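Side-chain contacts in galacto-N-biose/lacto-N-biose I transporter substrate-binding protein (Bifidobacterium longum, PDB 2Z8F), which binds galacto-N-biose and lacto-N-biose sugars, probably delivering them to its ABC transporter for uptake: residues Ala139-Leu144 against Ser243-Val248; Trp192-Val195 against Trp200-Asn203; Thr259-Thr264 against Ser339-Gly344; Thr284-Gly289 against Phe361-Gly366. All coordinates share one frame; numbering follows the deposited sequence.

Contact 1: Ala139-Leu144 against Ser243-Val248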
loop_
_atom_site.group_PDB
_atom_site.type_symbol
_atom_site.label_atom_id
_atom_site.label_comp_id
_atom_site.label_asym_id
_atom_site.label_seq_id
_atom_site.Cartn_x
_atom_site.Cartn_y
_atom_site.Cartn_z
ATOM N N ALA A 139 -22.779 -13.490 -1.578
ATOM C CA ALA A 139 -23.600 -14.693 -1.414
ATOM C C ALA A 139 -23.585 -15.225 0.025
ATOM O O ALA A 139 -24.624 -15.637 0.552
ATOM C CB ALA A 139 -23.132 -15.774 -2.381
ATOM N N GLU A 140 -22.406 -15.239 0.638
ATOM C CA GLU A 140 -22.265 -15.725 2.012
ATOM C C GLU A 140 -22.890 -14.734 3.005
ATOM O O GLU A 140 -23.449 -15.146 4.021
ATOM C CB GLU A 140 -20.805 -16.006 2.364
ATOM C CG GLU A 140 -20.143 -17.093 1.484
ATOM C CD GLU A 140 -20.576 -18.529 1.802
ATOM O OE1 GLU A 140 -21.389 -18.765 2.729
ATOM O OE2 GLU A 140 -20.072 -19.444 1.101
ATOM N N PHE A 141 -22.796 -13.440 2.709
ATOM C CA PHE A 141 -23.487 -12.436 3.521
ATOM C C PHE A 141 -24.982 -12.711 3.518
ATOM O O PHE A 141 -25.632 -12.644 4.555
ATOM C CB PHE A 141 -23.215 -10.999 3.030
ATOM C CG PHE A 141 -22.017 -10.342 3.684
ATOM C CD1 PHE A 141 -20.788 -10.995 3.740
ATOM C CD2 PHE A 141 -22.106 -9.053 4.214
ATOM C CE1 PHE A 141 -19.675 -10.412 4.332
ATOM C CE2 PHE A 141 -20.979 -8.452 4.827
ATOM C CZ PHE A 141 -19.760 -9.130 4.872
ATOM N N GLU A 142 -25.521 -12.994 2.335
ATOM C CA GLU A 142 -26.959 -13.256 2.183
ATOM C C GLU A 142 -27.394 -14.479 2.985
ATOM O O GLU A 142 -28.411 -14.435 3.669
ATOM C CB GLU A 142 -27.333 -13.382 0.706
ATOM C CG GLU A 142 -27.096 -12.077 -0.093
ATOM C CD GLU A 142 -28.121 -10.972 0.195
ATOM O OE1 GLU A 142 -29.264 -11.313 0.604
ATOM O OE2 GLU A 142 -27.777 -9.771 -0.009
ATOM N N LYS A 143 -26.591 -15.535 2.941
ATOM C CA LYS A 143 -26.880 -16.759 3.693
ATOM C C LYS A 143 -26.957 -16.504 5.206
ATOM O O LYS A 143 -27.671 -17.217 5.923
ATOM C CB LYS A 143 -25.862 -17.853 3.369
ATOM C CG LYS A 143 -26.060 -18.437 1.973
ATOM C CD LYS A 143 -24.930 -19.365 1.517
ATOM C CE LYS A 143 -25.197 -19.855 0.081
ATOM N NZ LYS A 143 -24.030 -20.529 -0.570
ATOM N N LEU A 144 -26.234 -15.480 5.672
ATOM C CA LEU A 144 -26.195 -15.136 7.090
ATOM C C LEU A 144 -27.224 -14.074 7.448
ATOM O O LEU A 144 -27.354 -13.692 8.609
ATOM C CB LEU A 144 -24.798 -14.648 7.502
ATOM C CG LEU A 144 -23.661 -15.666 7.543
ATOM C CD1 LEU A 144 -22.324 -14.949 7.535
ATOM C CD2 LEU A 144 -23.765 -16.609 8.762
ATOM N N SER A 243 -14.163 -19.695 4.980
ATOM C CA SER A 243 -14.429 -19.159 6.329
ATOM C C SER A 243 -14.273 -17.643 6.383
ATOM O O SER A 243 -15.101 -16.963 7.005
ATOM C CB SER A 243 -13.582 -19.828 7.407
ATOM O OG SER A 243 -12.197 -19.681 7.171
ATOM N N LEU A 244 -13.231 -17.133 5.722
ATOM C CA LEU A 244 -13.050 -15.661 5.610
ATOM C C LEU A 244 -13.896 -15.150 4.447
ATOM O O LEU A 244 -13.602 -15.427 3.283
ATOM C CB LEU A 244 -11.573 -15.259 5.440
ATOM C CG LEU A 244 -11.292 -13.743 5.398
ATOM C CD1 LEU A 244 -11.664 -13.106 6.745
ATOM C CD2 LEU A 244 -9.821 -13.464 5.039
ATOM N N ILE A 245 -14.937 -14.370 4.767
ATOM C CA ILE A 245 -15.930 -13.942 3.780
ATOM C C ILE A 245 -15.998 -12.415 3.675
ATOM O O ILE A 245 -16.781 -11.860 2.907
ATOM C CB ILE A 245 -17.343 -14.536 4.037
ATOM C CG1 ILE A 245 -17.853 -14.222 5.444
ATOM C CG2 ILE A 245 -17.293 -16.062 3.811
ATOM C CD1 ILE A 245 -19.343 -14.495 5.631
ATOM N N GLY A 246 -15.153 -11.753 4.438
ATOM C CA GLY A 246 -15.080 -10.295 4.339
ATOM C C GLY A 246 -13.800 -9.810 4.965
ATOM O O GLY A 246 -13.336 -10.363 5.974
ATOM N N THR A 247 -13.222 -8.751 4.401
ATOM C CA THR A 247 -12.015 -8.148 5.003
ATOM C C THR A 247 -11.716 -6.780 4.387
ATOM O O THR A 247 -12.050 -6.511 3.229
ATOM C CB THR A 247 -10.739 -9.059 4.867
ATOM O OG1 THR A 247 -9.627 -8.457 5.557
ATOM C CG2 THR A 247 -10.368 -9.275 3.423
ATOM N N VAL A 248 -11.101 -5.916 5.187
ATOM C CA VAL A 248 -10.423 -4.757 4.648
ATOM C C VAL A 248 -9.280 -5.255 3.761
ATOM O O VAL A 248 -8.654 -6.284 4.043
ATOM C CB VAL A 248 -9.848 -3.875 5.767
ATOM C CG1 VAL A 248 -8.961 -2.759 5.221
ATOM C CG2 VAL A 248 -10.983 -3.325 6.650
#
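I245 points its side chain at the C-terminal end of helix 138-143, where E140, F141 and, just past it, L144 receive it. The contact sits at the border of a three-stranded antiparallel sheet in a solute-binding protein of the PBP clan. Helix 138-143 follows the middle strand, 132-137, and I245 directly precedes the edge strand, 246-250. In I245, CG1 lies between the backbone N and the carbonyl carbon (chi1 55°), and CD1 continues outward from there. L144 reaches back toward it, tip to tip, with L144 CD1 3.6 Å from I245 CD1. E140 instead crosses I245 at about a right angle. Its CB lies 3.8 Å from I245 CG2, and its CG touches the same methyl. The E140 chain then bends at chi2 (-75°), which turns the carboxylate away from I245; OE1 has a long, weak ion pair with K168. Backbone hydrogen bonds to N137 and Y169 hold I245 in place. The buried ring of F141 packs on I146, I149 and I170 and meets the ring of Y136. F141 CD1 lies 4.2 Å from I245 CD1. I245 O meets the F141 ring obliquely, 3.5 Å from F141 CE1.

Contact 2: Trp192-Val195 against Trp200-Asn203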
loop_
_atom_site.group_PDB
_atom_site.type_symbol
_atom_site.label_atom_id
_atom_site.label_comp_id
_atom_site.label_asym_id
_atom_site.label_seq_id
_atom_site.Cartn_x
_atom_site.Cartn_y
_atom_site.Cartn_z
ATOM N N TRP A 192 -0.694 11.779 11.715
ATOM C CA TRP A 192 0.057 11.562 12.949
ATOM C C TRP A 192 1.298 12.441 13.082
ATOM O O TRP A 192 1.839 12.572 14.172
ATOM C CB TRP A 192 0.562 10.112 12.986
ATOM C CG TRP A 192 -0.497 9.095 13.189
ATOM C CD1 TRP A 192 -1.829 9.303 13.452
ATOM C CD2 TRP A 192 -0.298 7.675 13.237
ATOM N NE1 TRP A 192 -2.487 8.097 13.621
ATOM C CE2 TRP A 192 -1.556 7.085 13.515
ATOM C CE3 TRP A 192 0.832 6.854 13.091
ATOM C CZ2 TRP A 192 -1.733 5.703 13.623
ATOM C CZ3 TRP A 192 0.660 5.486 13.208
ATOM C CH2 TRP A 192 -0.605 4.922 13.467
ATOM N N TYR A 193 1.781 12.981 11.966
ATOM C CA TYR A 193 3.105 13.608 11.918
ATOM C C TYR A 193 3.034 14.952 11.228
ATOM O O TYR A 193 2.523 15.042 10.109
ATOM C CB TYR A 193 4.092 12.725 11.150
ATOM C CG TYR A 193 4.171 11.299 11.666
ATOM C CD1 TYR A 193 4.672 11.024 12.943
ATOM C CD2 TYR A 193 3.770 10.231 10.866
ATOM C CE1 TYR A 193 4.720 9.707 13.428
ATOM C CE2 TYR A 193 3.829 8.905 11.337
ATOM C CZ TYR A 193 4.323 8.658 12.605
ATOM O OH TYR A 193 4.412 7.349 13.056
ATOM N N LYS A 194 3.488 15.997 11.912
ATOM C CA LYS A 194 3.550 17.324 11.290
ATOM C C LYS A 194 4.837 18.040 11.641
ATOM O O LYS A 194 5.326 17.925 12.767
ATOM C CB LYS A 194 2.354 18.192 11.677
ATOM C CG LYS A 194 1.938 18.133 13.107
ATOM C CD LYS A 194 1.312 19.465 13.523
ATOM C CE LYS A 194 0.925 19.443 14.992
ATOM N NZ LYS A 194 0.370 20.755 15.442
ATOM N N VAL A 195 5.394 18.750 10.658
ATOM C CA VAL A 195 6.548 19.599 10.888
ATOM C C VAL A 195 6.022 20.938 11.389
ATOM O O VAL A 195 5.130 21.537 10.775
ATOM C CB VAL A 195 7.396 19.795 9.619
ATOM C CG1 VAL A 195 8.445 20.849 9.837
ATOM C CG2 VAL A 195 8.091 18.491 9.259
ATOM N N TRP A 200 9.540 18.298 14.533
ATOM C CA TRP A 200 8.360 17.474 14.337
ATOM C C TRP A 200 7.458 17.450 15.562
ATOM O O TRP A 200 7.935 17.477 16.713
ATOM C CB TRP A 200 8.813 16.040 14.078
ATOM C CG TRP A 200 9.392 15.842 12.731
ATOM C CD1 TRP A 200 10.700 15.979 12.371
ATOM C CD2 TRP A 200 8.675 15.481 11.540
ATOM N NE1 TRP A 200 10.846 15.710 11.023
ATOM C CE2 TRP A 200 9.620 15.408 10.492
ATOM C CE3 TRP A 200 7.331 15.203 11.264
ATOM C CZ2 TRP A 200 9.259 15.086 9.175
ATOM C CZ3 TRP A 200 6.967 14.878 9.956
ATOM C CH2 TRP A 200 7.933 14.815 8.930
ATOM N N VAL A 201 6.156 17.357 15.311
ATOM C CA VAL A 201 5.161 17.063 16.340
ATOM C C VAL A 201 4.482 15.741 15.985
ATOM O O VAL A 201 3.991 15.566 14.865
ATOM C CB VAL A 201 4.107 18.182 16.469
ATOM C CG1 VAL A 201 3.070 17.839 17.543
ATOM C CG2 VAL A 201 4.809 19.479 16.810
ATOM N N VAL A 202 4.468 14.836 16.958
ATOM C CA VAL A 202 3.994 13.468 16.761
ATOM C C VAL A 202 2.787 13.260 17.657
ATOM O O VAL A 202 2.851 13.564 18.868
ATOM C CB VAL A 202 5.082 12.449 17.179
ATOM C CG1 VAL A 202 4.566 10.990 17.053
ATOM C CG2 VAL A 202 6.340 12.676 16.381
ATOM N N ASN A 203 1.689 12.764 17.092
ATOM C CA ASN A 203 0.597 12.226 17.894
ATOM C C ASN A 203 -0.078 11.092 17.142
ATOM O O ASN A 203 -0.890 11.332 16.241
ATOM C CB ASN A 203 -0.427 13.298 18.254
ATOM C CG ASN A 203 -1.625 12.725 19.010
ATOM O OD1 ASN A 203 -1.572 11.611 19.590
ATOM N ND2 ASN A 203 -2.719 13.492 19.027
#
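V195 lays one methyl on the indole of W200 at the turn end of a two-stranded beta hairpin, strands 193-196 and 199-202. V195 CG2 is 3.5 Å from the centroid of the six-membered ring and 7° off its normal, a CH-pi contact over the face. The indole of W200 leans across to the partner strand and lodges between V195 and Y193. Its CZ3 corner meets Y193 CB obliquely, with W200 CZ3 3.8 Å from Y193 CB, on the side away from V195. Y193 and V202 form a non-hydrogen-bonded pair on this same face of the hairpin. They lie side by side and point the same way, with Y193 CE1 3.8 Å from V202 CG1. W192 CB sits over the centre of one face of the phenol, and V202 comes in obliquely beside it, from that same side. Y193 OH is hydrogen-bonded to S399 OG, and V202 and W200 both touch L403, so this face packs on helix 389-405.

The opposite face carries the hydrogen-bonded pair K194 and V201. A chi1 of 42° and an extended chain beyond CG run the lysine alongside V201, with K194 CE 3.7 Å from V201 CG1. Three backbone hydrogen bonds set the register: K194 N to V201 O, V201 N to K194 O (2.7 Å), and N203 N to W192 O at 2.9 Å.

Contact 3: Thr259-Thr264 against Ser339-Gly344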
loop_
_atom_site.group_PDB
_atom_site.type_symbol
_atom_site.label_atom_id
_atom_site.label_comp_id
_atom_site.label_asym_id
_atom_site.label_seq_id
_atom_site.Cartn_x
_atom_site.Cartn_y
_atom_site.Cartn_z
ATOM N N THR A 259 -5.903 -14.908 -6.670
ATOM C CA THR A 259 -4.978 -16.061 -6.719
ATOM C C THR A 259 -5.020 -16.853 -5.413
ATOM O O THR A 259 -5.094 -18.088 -5.440
ATOM C CB THR A 259 -3.538 -15.643 -7.034
ATOM O OG1 THR A 259 -3.480 -15.047 -8.339
ATOM C CG2 THR A 259 -2.596 -16.862 -7.009
ATOM N N SER A 260 -5.004 -16.146 -4.274
ATOM C CA SER A 260 -5.001 -16.788 -2.955
ATOM C C SER A 260 -6.286 -17.566 -2.665
ATOM O O SER A 260 -6.274 -18.531 -1.900
ATOM C CB SER A 260 -4.760 -15.746 -1.840
ATOM O OG SER A 260 -3.407 -15.327 -1.815
ATOM N N SER A 261 -7.401 -17.122 -3.244
ATOM C CA SER A 261 -8.685 -17.806 -3.075
ATOM C C SER A 261 -8.716 -19.190 -3.713
ATOM O O SER A 261 -9.569 -19.999 -3.355
ATOM C CB SER A 261 -9.821 -16.996 -3.681
ATOM O OG SER A 261 -9.850 -17.111 -5.095
ATOM N N GLY A 262 -7.839 -19.427 -4.684
ATOM C CA GLY A 262 -7.877 -20.670 -5.478
ATOM C C GLY A 262 -9.095 -20.748 -6.388
ATOM O O GLY A 262 -9.312 -21.762 -7.079
ATOM N N GLY A 263 -9.897 -19.685 -6.401
ATOM C CA GLY A 263 -11.154 -19.663 -7.147
ATOM C C GLY A 263 -12.388 -19.709 -6.264
ATOM O O GLY A 263 -13.509 -19.506 -6.746
ATOM N N THR A 264 -12.197 -19.957 -4.969
ATOM C CA THR A 264 -13.320 -20.025 -4.028
ATOM C C THR A 264 -14.127 -18.721 -3.955
ATOM O O THR A 264 -13.558 -17.649 -3.731
ATOM C CB THR A 264 -12.856 -20.418 -2.614
ATOM O OG1 THR A 264 -12.316 -21.746 -2.645
ATOM C CG2 THR A 264 -14.006 -20.361 -1.621
ATOM N N SER A 339 -13.453 -8.774 -13.148
ATOM C CA SER A 339 -14.899 -8.549 -13.062
ATOM C C SER A 339 -15.618 -9.896 -12.930
ATOM O O SER A 339 -16.563 -10.014 -12.166
ATOM C CB SER A 339 -15.426 -7.736 -14.244
ATOM O OG SER A 339 -14.981 -8.290 -15.465
ATOM N N THR A 340 -15.120 -10.922 -13.623
ATOM C CA THR A 340 -15.721 -12.258 -13.541
ATOM C C THR A 340 -15.648 -12.810 -12.111
ATOM O O THR A 340 -16.651 -13.294 -11.567
ATOM C CB THR A 340 -15.061 -13.239 -14.541
ATOM O OG1 THR A 340 -15.384 -12.844 -15.892
ATOM C CG2 THR A 340 -15.564 -14.661 -14.300
ATOM N N PHE A 341 -14.470 -12.722 -11.495
ATOM C CA PHE A 341 -14.312 -13.139 -10.103
ATOM C C PHE A 341 -15.197 -12.313 -9.172
ATOM O O PHE A 341 -15.835 -12.851 -8.262
ATOM C CB PHE A 341 -12.858 -13.030 -9.671
ATOM C CG PHE A 341 -12.588 -13.599 -8.307
ATOM C CD1 PHE A 341 -12.263 -14.948 -8.156
ATOM C CD2 PHE A 341 -12.617 -12.786 -7.178
ATOM C CE1 PHE A 341 -12.000 -15.482 -6.903
ATOM C CE2 PHE A 341 -12.349 -13.316 -5.910
ATOM C CZ PHE A 341 -12.035 -14.665 -5.778
ATOM N N PHE A 342 -15.221 -11.006 -9.399
ATOM C CA PHE A 342 -16.002 -10.100 -8.560
ATOM C C PHE A 342 -17.436 -9.892 -9.045
ATOM O O PHE A 342 -17.956 -8.774 -9.029
ATOM C CB PHE A 342 -15.263 -8.764 -8.377
ATOM C CG PHE A 342 -14.068 -8.854 -7.443
ATOM C CD1 PHE A 342 -14.221 -8.634 -6.072
ATOM C CD2 PHE A 342 -12.800 -9.150 -7.929
ATOM C CE1 PHE A 342 -13.119 -8.712 -5.189
ATOM C CE2 PHE A 342 -11.698 -9.219 -7.068
ATOM C CZ PHE A 342 -11.861 -9.000 -5.685
ATOM N N GLY A 343 -18.077 -10.989 -9.452
ATOM C CA GLY A 343 -19.518 -10.990 -9.747
ATOM C C GLY A 343 -19.999 -10.013 -10.800
ATOM O O GLY A 343 -21.092 -9.459 -10.686
ATOM N N GLY A 344 -19.176 -9.787 -11.816
ATOM C CA GLY A 344 -19.467 -8.817 -12.861
ATOM C C GLY A 344 -19.173 -7.363 -12.521
ATOM O O GLY A 344 -19.450 -6.480 -13.328
#
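F341 pushes the end of its ring into the turn that follows helix 254-261 and touches S261, G263 and T264 there. With CG anti to the backbone N (chi1 -173°), the ring extends from the end of helix 336-341 toward this turn.

The van der Waals contacts all fall on the ring end, CE1 and CZ. S261 OG approaches obliquely and lies 3.2 Å from F341 CE1. S261 CB is 3.8 Å from F341 CZ. G263 comes in at the ring edge, near its plane, with its CA 4.3 Å from F341 CE1. T264 adds its carbonyl, again obliquely, with T264 O 3.9 Å from F341 CZ.

The hydrogen bonds shape the turn itself. G263 N donates to S261 OG at 2.9 Å, an ST turn. S261 OG is also bonded to M258 O, one turn back in the helix, so the hydroxyl beside the ring has two polar partners. T264 N bonds to S261 O at 3.1 Å and closes a type I' turn. G262 and G263 occupy its central positions with positive phi. T264 O is held by W269 NE1, and T264 OG1 by K240 O.

Ring packing completes the contact. F341 CD2 lies 3.6 Å above the plane of the F342 ring, offset toward its rim. The F341 ring meets W269 with their planes only about 10° apart. The contact thus joins the C-terminal ends of helices 254-261 and 336-341 beside strand 269-273, with I239 of helix 233-240 touching S261.

Contact 4: Thr284-Gly289 against Phe361-Gly366. With GAL (beta-D-galactopyranose), chain C.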
loop_
_atom_site.group_PDB
_atom_site.type_symbol
_atom_site.label_atom_id
_atom_site.label_comp_id
_atom_site.label_asym_id
_atom_site.label_seq_id
_atom_site.Cartn_x
_atom_site.Cartn_y
_atom_site.Cartn_z
ATOM N N THR A 284 -11.259 7.132 3.396
ATOM C CA THR A 284 -10.383 5.965 3.563
ATOM C C THR A 284 -8.947 6.465 3.758
ATOM O O THR A 284 -8.695 7.671 3.846
ATOM C CB THR A 284 -10.539 4.970 2.411
ATOM O OG1 THR A 284 -9.787 3.786 2.723
ATOM C CG2 THR A 284 -10.085 5.545 1.082
ATOM N N GLY A 285 -7.982 5.556 3.838
ATOM C CA GLY A 285 -6.629 5.954 4.070
ATOM C C GLY A 285 -5.717 5.088 3.225
ATOM O O GLY A 285 -6.209 4.099 2.663
ATOM N N PRO A 286 -4.433 5.481 3.127
ATOM C CA PRO A 286 -3.447 4.795 2.296
ATOM C C PRO A 286 -2.852 3.576 2.980
ATOM O O PRO A 286 -2.509 3.617 4.167
ATOM C CB PRO A 286 -2.364 5.870 2.083
ATOM C CG PRO A 286 -2.398 6.679 3.388
ATOM C CD PRO A 286 -3.855 6.683 3.780
ATOM N N ASP A 287 -2.678 2.500 2.213
ATOM C CA ASP A 287 -1.960 1.333 2.677
ATOM C C ASP A 287 -0.990 1.036 1.529
ATOM O O ASP A 287 -1.403 0.620 0.462
ATOM C CB ASP A 287 -2.940 0.180 2.891
ATOM C CG ASP A 287 -2.252 -1.175 3.181
ATOM O OD1 ASP A 287 -1.000 -1.296 3.053
ATOM O OD2 ASP A 287 -3.018 -2.094 3.591
ATOM N N GLY A 288 0.291 1.305 1.724
ATOM C CA GLY A 288 1.223 1.244 0.590
ATOM C C GLY A 288 0.940 2.265 -0.510
ATOM O O GLY A 288 0.435 3.373 -0.259
ATOM N N GLY A 289 1.239 1.889 -1.745
ATOM C CA GLY A 289 1.331 2.863 -2.831
ATOM C C GLY A 289 2.786 3.284 -2.949
ATOM O O GLY A 289 3.487 3.558 -1.932
ATOM N N PHE A 361 -1.644 11.778 4.195
ATOM C CA PHE A 361 -0.928 11.301 5.391
ATOM C C PHE A 361 0.581 11.453 5.228
ATOM O O PHE A 361 1.219 10.741 4.447
ATOM C CB PHE A 361 -1.277 9.829 5.694
ATOM C CG PHE A 361 -0.830 9.357 7.072
ATOM C CD1 PHE A 361 -1.693 9.473 8.167
ATOM C CD2 PHE A 361 0.450 8.820 7.277
ATOM C CE1 PHE A 361 -1.302 9.048 9.452
ATOM C CE2 PHE A 361 0.846 8.362 8.567
ATOM C CZ PHE A 361 -0.039 8.470 9.645
ATOM N N THR A 362 1.159 12.409 5.947
ATOM C CA THR A 362 2.607 12.587 5.982
ATOM C C THR A 362 3.247 11.440 6.772
ATOM O O THR A 362 2.789 11.130 7.871
ATOM C CB THR A 362 2.965 13.959 6.629
ATOM O OG1 THR A 362 2.462 15.004 5.777
ATOM C CG2 THR A 362 4.482 14.123 6.814
ATOM N N TYR A 363 4.274 10.805 6.189
ATOM C CA TYR A 363 5.080 9.820 6.912
ATOM C C TYR A 363 6.403 10.422 7.374
ATOM O O TYR A 363 7.180 10.921 6.556
ATOM C CB TYR A 363 5.364 8.598 6.029
ATOM C CG TYR A 363 4.121 7.832 5.682
ATOM C CD1 TYR A 363 3.631 6.808 6.511
ATOM C CD2 TYR A 363 3.401 8.151 4.518
ATOM C CE1 TYR A 363 2.480 6.098 6.181
ATOM C CE2 TYR A 363 2.252 7.459 4.173
ATOM C CZ TYR A 363 1.775 6.446 4.998
ATOM O OH TYR A 363 0.645 5.765 4.644
ATOM N N MET A 364 6.679 10.346 8.682
ATOM C CA MET A 364 7.987 10.781 9.182
ATOM C C MET A 364 9.122 9.944 8.580
ATOM O O MET A 364 8.932 8.758 8.287
ATOM C CB MET A 364 8.062 10.625 10.711
ATOM C CG MET A 364 7.533 9.281 11.228
ATOM S SD MET A 364 8.029 9.022 12.956
ATOM C CE MET A 364 9.608 8.244 12.708
ATOM N N PRO A 365 10.298 10.538 8.437
ATOM C CA PRO A 365 11.477 9.708 8.084
ATOM C C PRO A 365 11.729 8.672 9.173
ATOM O O PRO A 365 11.782 9.026 10.355
ATOM C CB PRO A 365 12.627 10.704 8.021
ATOM C CG PRO A 365 12.114 11.988 8.624
ATOM C CD PRO A 365 10.618 11.966 8.595
ATOM N N GLY A 366 11.904 7.406 8.780
ATOM C CA GLY A 366 12.088 6.335 9.772
ATOM C C GLY A 366 10.822 5.576 10.134
ATOM O O GLY A 366 10.790 4.777 11.089
HETATM C C1 GAL C . 2.664 -3.144 -2.202
HETATM C C2 GAL C . 3.004 -1.701 -2.559
HETATM C C3 GAL C . 2.142 -1.265 -3.732
HETATM C C4 GAL C . 2.303 -2.246 -4.910
HETATM C C5 GAL C . 1.986 -3.674 -4.457
HETATM C C6 GAL C . 2.252 -4.715 -5.543
HETATM O O2 GAL C . 2.703 -0.876 -1.443
HETATM O O3 GAL C . 2.527 0.037 -4.084
HETATM O O4 GAL C . 3.623 -2.108 -5.359
HETATM O O5 GAL C . 2.803 -4.013 -3.341
HETATM O O6 GAL C . 1.653 -5.940 -5.170
HETATM O O HOH W 1 -0.261 3.656 5.985
HETATM O O HOH W 2 1.100 5.010 1.923
#
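F361 and Y363 receive P286 beside the glycan pocket. F361 comes first and crosses P286 at about a right angle, with its CB 4.1 Å from P286 CG. Its chi1 of -167° swings the ring away from P286 to an edge-to-face contact with W192. The same ring puts F361 CD2 3.5 Å above the plane of Y363, over the ring centre. Two residues on, Y363 slides past P286 in the opposite direction, and its OH comes to 3.4 Å from P286 CG. Two waters bridge this hydroxyl to the backbone. One lies in the plane of the Y363 ring, at its edge, 2.7 Å from Y363 OH, and donates to P286 O. The other donates to G288 O. G288 O and G289 N belong to the same peptide, so the water-bridged backbone also meets the sugar: G289 N donates to O2 of one galactose of the bound glycan at 3.1 Å and weakly to its O3. D128, S290 and Q79 also hydrogen-bond to it. M364 turns to Y193 and helix 389-405, and P365 packs on L408. Segment 284-289 runs into strand 290-294, while 361-366 leads into helix 367-380, whose F367 meets Y363 edge-to-face.

In the fold
From the N terminus, contact 1 opens first, after strand 132-137, and closes about a hundred residues later at strand 246-250. Contact 2 is a short hairpin nested inside that loop, yet it lies far off, with centres about 38 Å apart. Helix 254-261 follows strand 246-250 and opens contact 3. Contacts 1 and 3 lie on the same side of the chain's centre and do not touch. Contact 4 opens at 284-289 before contact 3 closes at 339-344, and closes at 361-366; these two cross. Contact 4 is the most central. It touches contact 2, for example through Y193 and M364, and so joins the hairpin to the loop that holds the sugar-binding glycines.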